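Local atomic coordinates of putative fructose-bisphosphate aldolase (Coccidioides immitis, PDB entry 3PM6), a protein that binds zinc and is probably a class II aldolase built on a closed eight-stranded TIM barrel. Residues I117-S122 and R134-Y139; E96-A101 and A138-R143; L41-A46 and A284-I289; I56-W61 and R72-A77. One frame throughout, in Å; residues are numbered along the deposited sequence.

Interaction 1: I117-S122 and R134-Y139; sequences IMVDMS and RELVAY
D120 OD1, one step past V119 and one before M121, the two residues that reach L136, is gripped twice by S122. The backbone N of S122 donates to it at 3.2 Å from the anti side, tilted 28° out of the carboxylate plane, closing an Asx turn. The hydroxyl S122 OG meets the same oxygen at 2.8 Å on its syn lone pair. The other carboxylate oxygen, D120 OD2, is hydrogen-bonded to H91 ND1 and Q93 NE2. H91 is a zinc ligand, so D120 is a second-shell residue that probably helps orient it.

Across to helix 134-139 everything is apolar. V119 CG1 is swung away from its own backbone N (chi1 -176°) and lies 3.7 Å from L136 CD1, while its contact with L136 CB is 3.8 Å. M121 is bent at chi2 and chi3, which brings its methyl round to the same leucine branch, with M121 CE 3.9 Å from L136 CD1. M121 and L136 cross at about a right angle, and L136 CD1 is met by both V119 CG1 and M121 CE.

Strand 116-119 and helix 126-141 are consecutive parts of a beta-alpha-beta unit that continues into strand 146-149. I98 of helix 95-103 packs on V119, M121 and L136.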
loop_
_atom_site.group_PDB
_atom_site.type_symbol
_atom_site.label_atom_id
_atom_site.label_comp_id
_atom_site.label_asym_id
_atom_site.label_seq_id
_atom_site.Cartn_x
_atom_site.Cartn_y
_atom_site.Cartn_z
ATOM N N ILE A 117 -13.835 13.301 -4.893
ATOM C CA ILE A 117 -13.488 12.673 -6.166
ATOM C C ILE A 117 -13.447 13.788 -7.160
ATOM O O ILE A 117 -14.284 14.675 -7.118
ATOM C CB ILE A 117 -14.577 11.644 -6.567
ATOM C CG1 ILE A 117 -14.597 10.454 -5.596
ATOM C CG2 ILE A 117 -14.464 11.214 -8.065
ATOM C CD1 ILE A 117 -15.710 9.385 -5.942
ATOM N N MET A 118 -12.473 13.758 -8.055
ATOM C CA MET A 118 -12.484 14.706 -9.118
ATOM C C MET A 118 -13.280 14.162 -10.289
ATOM O O MET A 118 -12.834 13.246 -10.954
ATOM C CB MET A 118 -11.059 15.116 -9.561
ATOM C CG MET A 118 -11.092 16.121 -10.693
ATOM S SD MET A 118 -9.471 16.382 -11.458
ATOM C CE MET A 118 -9.906 17.854 -12.440
ATOM N N VAL A 119 -14.445 14.747 -10.552
ATOM C CA VAL A 119 -15.261 14.360 -11.722
ATOM C C VAL A 119 -14.722 15.155 -12.897
ATOM O O VAL A 119 -15.147 16.286 -13.131
ATOM C CB VAL A 119 -16.784 14.655 -11.499
ATOM C CG1 VAL A 119 -17.584 14.163 -12.664
ATOM C CG2 VAL A 119 -17.262 14.020 -10.175
ATOM N N ASP A 120 -13.753 14.575 -13.591
ATOM C CA ASP A 120 -12.985 15.250 -14.614
ATOM C C ASP A 120 -13.549 14.856 -15.974
ATOM O O ASP A 120 -13.091 13.890 -16.590
ATOM C CB ASP A 120 -11.492 14.837 -14.528
ATOM C CG ASP A 120 -10.640 15.560 -15.558
ATOM O OD1 ASP A 120 -11.234 16.365 -16.305
ATOM O OD2 ASP A 120 -9.393 15.375 -15.605
ATOM N N MET A 121 -14.547 15.598 -16.446
ATOM C CA MET A 121 -15.139 15.322 -17.765
ATOM C C MET A 121 -14.629 16.286 -18.843
ATOM O O MET A 121 -15.303 16.541 -19.853
ATOM C CB MET A 121 -16.669 15.390 -17.629
ATOM C CG MET A 121 -17.223 14.354 -16.589
ATOM S SD MET A 121 -17.024 12.648 -17.165
ATOM C CE MET A 121 -16.133 11.871 -15.823
ATOM N N SER A 122 -13.419 16.819 -18.620
ATOM C CA SER A 122 -12.892 17.923 -19.423
ATOM C C SER A 122 -12.524 17.497 -20.836
ATOM O O SER A 122 -12.353 18.339 -21.719
ATOM C CB SER A 122 -11.646 18.526 -18.732
ATOM O OG SER A 122 -10.573 17.588 -18.774
ATOM N N ARG A 134 -22.916 17.096 -13.643
ATOM C CA ARG A 134 -24.139 17.255 -12.807
ATOM C C ARG A 134 -24.648 15.912 -12.261
ATOM O O ARG A 134 -24.911 15.766 -11.076
ATOM C CB ARG A 134 -25.239 17.954 -13.592
ATOM C CG ARG A 134 -26.554 18.129 -12.833
ATOM C CD ARG A 134 -27.560 18.890 -13.708
ATOM N NE ARG A 134 -27.105 20.255 -14.005
ATOM C CZ ARG A 134 -27.281 21.310 -13.202
ATOM N NH1 ARG A 134 -27.915 21.184 -12.027
ATOM N NH2 ARG A 134 -26.816 22.495 -13.574
ATOM N N GLU A 135 -24.760 14.920 -13.127
ATOM C CA GLU A 135 -25.291 13.649 -12.693
ATOM C C GLU A 135 -24.323 12.845 -11.850
ATOM O O GLU A 135 -24.755 12.127 -10.950
ATOM C CB GLU A 135 -25.909 12.864 -13.863
ATOM C CG GLU A 135 -25.046 11.924 -14.635
ATOM C CD GLU A 135 -25.890 11.099 -15.641
ATOM O OE1 GLU A 135 -25.779 11.347 -16.862
ATOM O OE2 GLU A 135 -26.676 10.212 -15.213
ATOM N N LEU A 136 -23.019 12.982 -12.108
ATOM C CA LEU A 136 -22.045 12.287 -11.303
ATOM C C LEU A 136 -21.857 12.910 -9.926
ATOM O O LEU A 136 -21.544 12.200 -8.961
ATOM C CB LEU A 136 -20.699 12.119 -12.041
ATOM C CG LEU A 136 -20.792 11.166 -13.231
ATOM C CD1 LEU A 136 -19.615 11.401 -14.182
ATOM C CD2 LEU A 136 -20.908 9.703 -12.820
ATOM N N VAL A 137 -22.012 14.230 -9.838
ATOM C CA VAL A 137 -21.989 14.914 -8.562
ATOM C C VAL A 137 -23.143 14.396 -7.686
ATOM O O VAL A 137 -22.962 14.143 -6.486
ATOM C CB VAL A 137 -22.108 16.442 -8.750
ATOM C CG1 VAL A 137 -22.540 17.122 -7.448
ATOM C CG2 VAL A 137 -20.774 17.017 -9.280
ATOM N N ALA A 138 -24.324 14.237 -8.285
ATOM C CA ALA A 138 -25.478 13.691 -7.557
ATOM C C ALA A 138 -25.126 12.319 -6.981
ATOM O O ALA A 138 -25.326 12.054 -5.790
ATOM C CB ALA A 138 -26.717 13.592 -8.496
ATOM N N TYR A 139 -24.546 11.468 -7.829
ATOM C CA TYR A 139 -24.196 10.119 -7.425
ATOM C C TYR A 139 -23.183 10.097 -6.268
ATOM O O TYR A 139 -23.315 9.303 -5.326
ATOM C CB TYR A 139 -23.678 9.341 -8.633
ATOM C CG TYR A 139 -23.605 7.850 -8.436
ATOM C CD1 TYR A 139 -24.633 6.996 -8.917
ATOM C CD2 TYR A 139 -22.511 7.277 -7.775
ATOM C CE1 TYR A 139 -24.551 5.582 -8.727
ATOM C CE2 TYR A 139 -22.410 5.889 -7.585
ATOM C CZ TYR A 139 -23.428 5.043 -8.065
ATOM O OH TYR A 139 -23.302 3.675 -7.859
#

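Interaction 2: E96-A101 and A138-R143; sequences EIIKRA and AYCNAR
K99 lays its side chain across the ring of Y139, the two running at about a right angle. From K99 CB, 3.7 Å from Y139 CE2, the chain steps over the ring face. K99 CG sits almost over the ring centre, 3.8 Å from the centroid and 10° off the normal, a CH-pi contact. The lysine then runs on extended until chi4 (-59°) bends its end back toward the ring. K99 NZ comes down over the same face, near the opposite edge from K99 CB, 3.6 Å from Y139 CD1, as an off-centre cation-pi partner.

The opposite face is taken by R143, whose NH1 lies 3.5 Å above the ring plane and whose guanidinium has Y139 CZ over its centre. R143 NH1 also donates to Y139 O at 2.9 Å, in the carbonyl plane on a lone pair, which helps hold the guanidinium over that face. The tyrosine is thus sandwiched between two cationic groups, while its OH is tied to D103 OD1. Deeper in, I98 CG2 rests 3.8 Å from C140 SG.

These are two consecutive outer helices of a TIM barrel, 95-103 and 126-141. They meet near the sheet through I98 and C140, and farther out through the partly exposed lysine and tyrosine, as neighbouring helices of the barrel's outer layer do.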
loop_
_atom_site.group_PDB
_atom_site.type_symbol
_atom_site.label_atom_id
_atom_site.label_comp_id
_atom_site.label_asym_id
_atom_site.label_seq_id
_atom_site.Cartn_x
_atom_site.Cartn_y
_atom_site.Cartn_z
ATOM N N GLU A 96 -18.137 5.414 -15.327
ATOM C CA GLU A 96 -18.172 4.074 -14.732
ATOM C C GLU A 96 -17.191 3.918 -13.571
ATOM O O GLU A 96 -17.512 3.337 -12.530
ATOM C CB GLU A 96 -17.915 2.989 -15.795
ATOM N N ILE A 97 -15.993 4.454 -13.731
ATOM C CA ILE A 97 -14.994 4.371 -12.665
ATOM C C ILE A 97 -15.351 5.235 -11.455
ATOM O O ILE A 97 -15.001 4.925 -10.319
ATOM C CB ILE A 97 -13.601 4.746 -13.192
ATOM C CG1 ILE A 97 -12.984 3.524 -13.880
ATOM C CG2 ILE A 97 -12.685 5.103 -12.050
ATOM C CD1 ILE A 97 -13.523 3.200 -15.249
ATOM N N ILE A 98 -16.023 6.341 -11.711
ATOM C CA ILE A 98 -16.400 7.260 -10.643
ATOM C C ILE A 98 -17.426 6.552 -9.735
ATOM O O ILE A 98 -17.279 6.514 -8.509
ATOM C CB ILE A 98 -16.900 8.595 -11.257
ATOM C CG1 ILE A 98 -15.683 9.356 -11.821
ATOM C CG2 ILE A 98 -17.673 9.457 -10.242
ATOM C CD1 ILE A 98 -16.010 10.575 -12.676
ATOM N N LYS A 99 -18.435 5.951 -10.346
ATOM C CA LYS A 99 -19.464 5.241 -9.585
ATOM C C LYS A 99 -18.828 4.072 -8.855
ATOM O O LYS A 99 -19.156 3.821 -7.713
ATOM C CB LYS A 99 -20.542 4.716 -10.506
ATOM C CG LYS A 99 -21.249 5.766 -11.233
ATOM C CD LYS A 99 -21.767 5.144 -12.524
ATOM C CE LYS A 99 -22.641 6.117 -13.220
ATOM N NZ LYS A 99 -23.756 6.459 -12.315
ATOM N N ARG A 100 -17.894 3.382 -9.507
ATOM C CA ARG A 100 -17.230 2.257 -8.869
ATOM C C ARG A 100 -16.445 2.736 -7.639
ATOM O O ARG A 100 -16.511 2.125 -6.548
ATOM C CB ARG A 100 -16.319 1.537 -9.860
ATOM C CG ARG A 100 -15.603 0.306 -9.269
ATOM C CD ARG A 100 -14.447 -0.193 -10.167
ATOM N NE ARG A 100 -13.734 -1.299 -9.525
ATOM C CZ ARG A 100 -12.843 -2.087 -10.129
ATOM N NH1 ARG A 100 -12.268 -3.065 -9.452
ATOM N NH2 ARG A 100 -12.534 -1.912 -11.411
ATOM N N ALA A 101 -15.724 3.842 -7.795
ATOM C CA ALA A 101 -15.030 4.442 -6.638
ATOM C C ALA A 101 -16.012 4.921 -5.552
ATOM O O ALA A 101 -15.765 4.740 -4.374
ATOM C CB ALA A 101 -14.120 5.575 -7.082
ATOM N N ALA A 138 -24.324 14.237 -8.285
ATOM C CA ALA A 138 -25.478 13.691 -7.557
ATOM C C ALA A 138 -25.126 12.319 -6.981
ATOM O O ALA A 138 -25.326 12.054 -5.790
ATOM C CB ALA A 138 -26.717 13.592 -8.496
ATOM N N TYR A 139 -24.546 11.468 -7.829
ATOM C CA TYR A 139 -24.196 10.119 -7.425
ATOM C C TYR A 139 -23.183 10.097 -6.268
ATOM O O TYR A 139 -23.315 9.303 -5.326
ATOM C CB TYR A 139 -23.678 9.341 -8.633
ATOM C CG TYR A 139 -23.605 7.850 -8.436
ATOM C CD1 TYR A 139 -24.633 6.996 -8.917
ATOM C CD2 TYR A 139 -22.511 7.277 -7.775
ATOM C CE1 TYR A 139 -24.551 5.582 -8.727
ATOM C CE2 TYR A 139 -22.410 5.889 -7.585
ATOM C CZ TYR A 139 -23.428 5.043 -8.065
ATOM O OH TYR A 139 -23.302 3.675 -7.859
ATOM N N CYS A 140 -22.174 10.958 -6.342
ATOM C CA CYS A 140 -21.177 11.066 -5.286
ATOM C C CYS A 140 -21.777 11.643 -3.980
ATOM O O CYS A 140 -21.478 11.185 -2.876
ATOM C CB CYS A 140 -20.023 11.955 -5.767
ATOM S SG CYS A 140 -19.020 11.245 -7.110
ATOM N N ASN A 141 -22.558 12.707 -4.122
ATOM C CA ASN A 141 -23.164 13.390 -2.985
ATOM C C ASN A 141 -24.077 12.434 -2.184
ATOM O O ASN A 141 -23.977 12.355 -0.955
ATOM C CB ASN A 141 -23.970 14.598 -3.464
ATOM C CG ASN A 141 -23.098 15.780 -3.853
ATOM O OD1 ASN A 141 -21.857 15.715 -3.807
ATOM N ND2 ASN A 141 -23.748 16.889 -4.230
ATOM N N ALA A 142 -24.925 11.692 -2.893
ATOM C CA ALA A 142 -25.739 10.613 -2.290
ATOM C C ALA A 142 -24.929 9.719 -1.360
ATOM O O ALA A 142 -25.496 9.127 -0.449
ATOM C CB ALA A 142 -26.405 9.763 -3.362
ATOM N N ARG A 143 -23.602 9.649 -1.577
ATOM C CA ARG A 143 -22.782 8.720 -0.834
ATOM C C ARG A 143 -21.817 9.400 0.134
ATOM O O ARG A 143 -20.867 8.762 0.646
ATOM C CB ARG A 143 -22.075 7.759 -1.795
ATOM C CG ARG A 143 -23.069 6.803 -2.487
ATOM C CD ARG A 143 -22.664 6.401 -3.901
ATOM N NE ARG A 143 -23.665 5.471 -4.412
ATOM C CZ ARG A 143 -24.820 5.815 -4.985
ATOM N NH1 ARG A 143 -25.130 7.088 -5.183
ATOM N NH2 ARG A 143 -25.684 4.867 -5.355
#

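Interaction 3: L41-A46 and A284-I289; sequences LAIIRA and AAVEKI
A46 points its methyl straight at helix 284-289, where it fits between V286 and E287. The helix axes approach to 8.8 Å with a crossing angle of -48°, close enough for an alanine to serve as the point of contact. V286 turns CG1 away from its backbone N (chi1 173°) and so presents that branch to the alanine. V286 CG1 and A46 CB are 3.5 Å apart, tighter than an ordinary van der Waals contact.

The second valine branch, CG2, faces I43 more loosely, 4.5 Å from I43 CG1. E287 comes in on another line. Its CB is not directed at the other helix, but the extended chain beyond CG brings its end nearer, running alongside the alanine. E287 CG lies 3.7 Å from A46 CB, and E287 OE2 passes 3.8 Å from A46 CA. That carboxylate oxygen finds its polar partners outside the pair, in H49 ND1 and Q283 NE2.

Helix 37-49 follows the first barrel strand, and helix 271-292 is the last helix of the chain. Both lean on strand 29-33, where I43 and V286 each touch I32. V254 of helix 252-265 also packs on V286, and on helix 37-49 L41 and R45 pack on Y65 of the second subunit.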
loop_
_atom_site.group_PDB
_atom_site.type_symbol
_atom_site.label_atom_id
_atom_site.label_comp_id
_atom_site.label_asym_id
_atom_site.label_seq_id
_atom_site.Cartn_x
_atom_site.Cartn_y
_atom_site.Cartn_z
ATOM N N LEU A 41 3.124 6.802 2.925
ATOM C CA LEU A 41 3.896 6.987 4.162
ATOM C C LEU A 41 4.620 8.314 4.129
ATOM O O LEU A 41 4.630 9.030 5.137
ATOM C CB LEU A 41 4.902 5.849 4.379
ATOM C CG LEU A 41 4.219 4.575 4.858
ATOM C CD1 LEU A 41 5.220 3.432 5.027
ATOM C CD2 LEU A 41 3.476 4.845 6.174
ATOM N N ALA A 42 5.216 8.640 2.982
ATOM C CA ALA A 42 5.880 9.946 2.814
ATOM C C ALA A 42 4.953 11.104 3.143
ATOM O O ALA A 42 5.361 12.059 3.832
ATOM C CB ALA A 42 6.486 10.089 1.393
ATOM N N ILE A 43 3.701 11.030 2.686
ATOM C CA ILE A 43 2.733 12.100 2.972
ATOM C C ILE A 43 2.328 12.204 4.448
ATOM O O ILE A 43 2.320 13.302 5.000
ATOM C CB ILE A 43 1.417 11.975 2.153
ATOM C CG1 ILE A 43 1.681 12.164 0.653
ATOM C CG2 ILE A 43 0.390 12.999 2.643
ATOM C CD1 ILE A 43 0.582 11.496 -0.221
ATOM N N ILE A 44 1.950 11.084 5.059
ATOM C CA ILE A 44 1.592 11.059 6.485
ATOM C C ILE A 44 2.756 11.598 7.325
ATOM O O ILE A 44 2.533 12.373 8.219
ATOM C CB ILE A 44 1.281 9.620 7.014
ATOM C CG1 ILE A 44 0.223 8.890 6.153
ATOM C CG2 ILE A 44 0.855 9.682 8.488
ATOM C CD1 ILE A 44 -1.049 9.636 5.963
ATOM N N ARG A 45 3.983 11.170 7.028
ATOM C CA ARG A 45 5.134 11.563 7.846
ATOM C C ARG A 45 5.436 13.050 7.673
ATOM O O ARG A 45 5.659 13.775 8.659
ATOM C CB ARG A 45 6.370 10.762 7.457
ATOM C CG ARG A 45 6.492 9.446 8.121
ATOM C CD ARG A 45 7.594 8.671 7.417
ATOM N NE ARG A 45 7.444 7.245 7.665
ATOM C CZ ARG A 45 8.388 6.337 7.450
ATOM N NH1 ARG A 45 9.587 6.679 6.983
ATOM N NH2 ARG A 45 8.133 5.073 7.731
ATOM N N ALA A 46 5.438 13.494 6.417
ATOM C CA ALA A 46 5.686 14.894 6.099
ATOM C C ALA A 46 4.655 15.758 6.781
ATOM O O ALA A 46 5.006 16.709 7.446
ATOM C CB ALA A 46 5.667 15.127 4.583
ATOM N N ALA A 284 10.794 14.435 1.846
ATOM C CA ALA A 284 11.486 15.724 1.789
ATOM C C ALA A 284 10.838 16.625 0.715
ATOM O O ALA A 284 10.596 17.818 0.954
ATOM C CB ALA A 284 13.016 15.530 1.538
ATOM N N ALA A 285 10.514 16.043 -0.440
ATOM C CA ALA A 285 9.819 16.776 -1.515
ATOM C C ALA A 285 8.433 17.289 -1.064
ATOM O O ALA A 285 8.052 18.426 -1.353
ATOM C CB ALA A 285 9.718 15.930 -2.798
ATOM N N VAL A 286 7.704 16.470 -0.313
ATOM C CA VAL A 286 6.398 16.897 0.217
ATOM C C VAL A 286 6.577 18.066 1.169
ATOM O O VAL A 286 5.895 19.086 1.021
ATOM C CB VAL A 286 5.611 15.715 0.883
ATOM C CG1 VAL A 286 4.350 16.169 1.569
ATOM C CG2 VAL A 286 5.241 14.708 -0.159
ATOM N N GLU A 287 7.500 17.936 2.123
ATOM C CA GLU A 287 7.787 19.026 3.081
ATOM C C GLU A 287 8.083 20.354 2.421
ATOM O O GLU A 287 7.643 21.377 2.914
ATOM C CB GLU A 287 8.905 18.646 4.076
ATOM C CG GLU A 287 8.490 17.449 4.989
ATOM C CD GLU A 287 9.478 17.131 6.118
ATOM O OE1 GLU A 287 10.555 17.758 6.153
ATOM O OE2 GLU A 287 9.155 16.266 6.983
ATOM N N LYS A 288 8.804 20.355 1.309
ATOM C CA LYS A 288 9.109 21.619 0.611
ATOM C C LYS A 288 7.848 22.258 0.043
ATOM O O LYS A 288 7.682 23.488 0.126
ATOM C CB LYS A 288 10.181 21.472 -0.495
ATOM N N ILE A 289 6.959 21.439 -0.511
ATOM C CA ILE A 289 5.676 21.939 -1.010
ATOM C C ILE A 289 4.943 22.599 0.147
ATOM O O ILE A 289 4.474 23.731 0.021
ATOM C CB ILE A 289 4.754 20.797 -1.611
ATOM C CG1 ILE A 289 5.389 20.157 -2.876
ATOM C CG2 ILE A 289 3.303 21.317 -1.809
ATOM C CD1 ILE A 289 5.574 21.135 -4.050
#

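Interaction 4: I56-W61 and R72-A77; sequences ILLFPW and RTAASA
The end of barrel strand 54-58 runs beneath helix 72-77, with the backbones nearest at I56 and A74, whose CA atoms are 7.3 Å apart. This is a strand of the TIM barrel with a helix of its outer layer, 69-80, laid over it. The chain goes from one to the other through the short helix 60-66.

I56 and L58 both direct their side chains outward at the helix, while L57 between them packs on A31, C33 and H88. A74 answers with a methyl pointed back at the strand. I56 CG1 stands beside the backbone N (chi1 -63°), which puts the other branch, CG2, opposite that N and in front of the alanine. I56 CG2 is 4.1 Å from A74 CB, an ordinary apolar contact. The far end of the isoleucine passes the helix backbone, I56 CD1 lying 4.1 Å from A74 O. I43 and I44 of helix 37-49 pack on I56, and I40 packs on A74.

Helix 69-80 also faces the second subunit: T73 OG1 is hydrogen-bonded to T73 OG1 of that subunit as well as to L69 O of its own chain. Back at the strand, L58 adds a looser touch on the same methyl, its CD1 4.3 Å from A74 CB.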
loop_
_atom_site.group_PDB
_atom_site.type_symbol
_atom_site.label_atom_id
_atom_site.label_comp_id
_atom_site.label_asym_id
_atom_site.label_seq_id
_atom_site.Cartn_x
_atom_site.Cartn_y
_atom_site.Cartn_z
ATOM N N ILE A 56 -4.210 12.861 0.241
ATOM C CA ILE A 56 -3.559 11.802 -0.525
ATOM C C ILE A 56 -4.414 11.655 -1.812
ATOM O O ILE A 56 -5.637 11.481 -1.734
ATOM C CB ILE A 56 -3.509 10.464 0.298
ATOM C CG1 ILE A 56 -2.666 10.609 1.582
ATOM C CG2 ILE A 56 -3.062 9.278 -0.552
ATOM C CD1 ILE A 56 -2.744 9.409 2.477
ATOM N N LEU A 57 -3.772 11.772 -2.980
ATOM C CA LEU A 57 -4.485 11.595 -4.239
ATOM C C LEU A 57 -4.169 10.262 -4.887
ATOM O O LEU A 57 -3.013 9.897 -5.013
ATOM C CB LEU A 57 -4.185 12.757 -5.207
ATOM C CG LEU A 57 -5.061 13.992 -4.992
ATOM C CD1 LEU A 57 -4.910 14.526 -3.517
ATOM C CD2 LEU A 57 -4.685 15.085 -5.972
ATOM N N LEU A 58 -5.193 9.518 -5.295
ATOM C CA LEU A 58 -4.969 8.301 -6.066
ATOM C C LEU A 58 -5.554 8.501 -7.463
ATOM O O LEU A 58 -6.489 9.287 -7.617
ATOM C CB LEU A 58 -5.610 7.094 -5.367
ATOM C CG LEU A 58 -4.959 6.635 -4.046
ATOM C CD1 LEU A 58 -5.892 5.616 -3.432
ATOM C CD2 LEU A 58 -3.551 5.987 -4.288
ATOM N N PHE A 59 -4.996 7.818 -8.482
ATOM C CA PHE A 59 -5.572 7.844 -9.831
ATOM C C PHE A 59 -6.506 6.650 -9.995
ATOM O O PHE A 59 -6.483 5.728 -9.152
ATOM C CB PHE A 59 -4.481 7.824 -10.915
ATOM C CG PHE A 59 -3.608 9.031 -10.906
ATOM C CD1 PHE A 59 -4.149 10.319 -11.033
ATOM C CD2 PHE A 59 -2.245 8.908 -10.753
ATOM C CE1 PHE A 59 -3.333 11.444 -10.995
ATOM C CE2 PHE A 59 -1.429 10.056 -10.739
ATOM C CZ PHE A 59 -1.983 11.307 -10.866
ATOM N N PRO A 60 -7.358 6.648 -11.058
ATOM C CA PRO A 60 -8.169 5.444 -11.280
ATOM C C PRO A 60 -7.331 4.176 -11.396
ATOM O O PRO A 60 -7.801 3.073 -11.077
ATOM C CB PRO A 60 -8.889 5.747 -12.626
ATOM C CG PRO A 60 -9.094 7.243 -12.605
ATOM C CD PRO A 60 -7.972 7.834 -11.688
ATOM N N TRP A 61 -6.107 4.337 -11.878
ATOM C CA TRP A 61 -5.147 3.240 -11.942
ATOM C C TRP A 61 -4.982 2.477 -10.624
ATOM O O TRP A 61 -4.695 1.280 -10.652
ATOM C CB TRP A 61 -3.762 3.737 -12.387
ATOM C CG TRP A 61 -2.722 2.664 -12.259
ATOM C CD1 TRP A 61 -2.433 1.689 -13.174
ATOM C CD2 TRP A 61 -1.861 2.425 -11.130
ATOM N NE1 TRP A 61 -1.434 0.863 -12.691
ATOM C CE2 TRP A 61 -1.067 1.287 -11.442
ATOM C CE3 TRP A 61 -1.669 3.073 -9.895
ATOM C CZ2 TRP A 61 -0.088 0.780 -10.560
ATOM C CZ3 TRP A 61 -0.715 2.566 -9.016
ATOM C CH2 TRP A 61 0.071 1.429 -9.357
ATOM N N ARG A 72 -7.895 1.284 0.481
ATOM C CA ARG A 72 -8.093 0.885 1.873
ATOM C C ARG A 72 -6.877 1.249 2.736
ATOM O O ARG A 72 -7.023 1.776 3.830
ATOM C CB ARG A 72 -8.380 -0.626 1.971
ATOM N N THR A 73 -5.685 0.954 2.238
ATOM C CA THR A 73 -4.442 1.356 2.895
ATOM C C THR A 73 -4.390 2.865 3.102
ATOM O O THR A 73 -4.134 3.318 4.197
ATOM C CB THR A 73 -3.225 0.945 2.069
ATOM O OG1 THR A 73 -3.324 -0.455 1.765
ATOM C CG2 THR A 73 -1.928 1.220 2.840
ATOM N N ALA A 74 -4.650 3.638 2.047
ATOM C CA ALA A 74 -4.615 5.125 2.133
ATOM C C ALA A 74 -5.707 5.681 3.026
ATOM O O ALA A 74 -5.463 6.621 3.794
ATOM C CB ALA A 74 -4.675 5.778 0.739
ATOM N N ALA A 75 -6.914 5.124 2.926
ATOM C CA ALA A 75 -8.039 5.668 3.722
ATOM C C ALA A 75 -7.744 5.452 5.201
ATOM O O ALA A 75 -7.993 6.330 6.053
ATOM C CB ALA A 75 -9.366 5.010 3.356
ATOM N N SER A 76 -7.182 4.286 5.486
ATOM C CA SER A 76 -6.842 3.923 6.841
ATOM C C SER A 76 -5.697 4.795 7.377
ATOM O O SER A 76 -5.818 5.363 8.458
ATOM C CB SER A 76 -6.505 2.425 6.903
ATOM O OG SER A 76 -5.975 2.131 8.162
ATOM N N ALA A 77 -4.610 4.931 6.616
ATOM C CA ALA A 77 -3.542 5.857 6.986
ATOM C C ALA A 77 -4.087 7.266 7.310
ATOM O O ALA A 77 -3.613 7.902 8.259
ATOM C CB ALA A 77 -2.475 5.930 5.891
#

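How the interactions relate
Interactions 1, 3 and 4 are buried and apolar across their segments; interaction 2 is partly buried and adds cation-pi and CH-pi contacts at its outer edge. Interactions 1 and 4 each lay a helix over a barrel strand, whereas 2 and 3 join helix to helix. Interactions 1 and 2 share helix 126-141 and touch directly, M121 CE lying 3.4 Å from I98 CD1. Interaction 3, across the chain's centre from interactions 1 and 2, meets interaction 4 through I43 and I44 on I56, and both border the second subunit. I97 on P60 links interactions 2 and 4. Interaction 3 lies about 29 Å, centre to centre, from both interaction 1 and interaction 2.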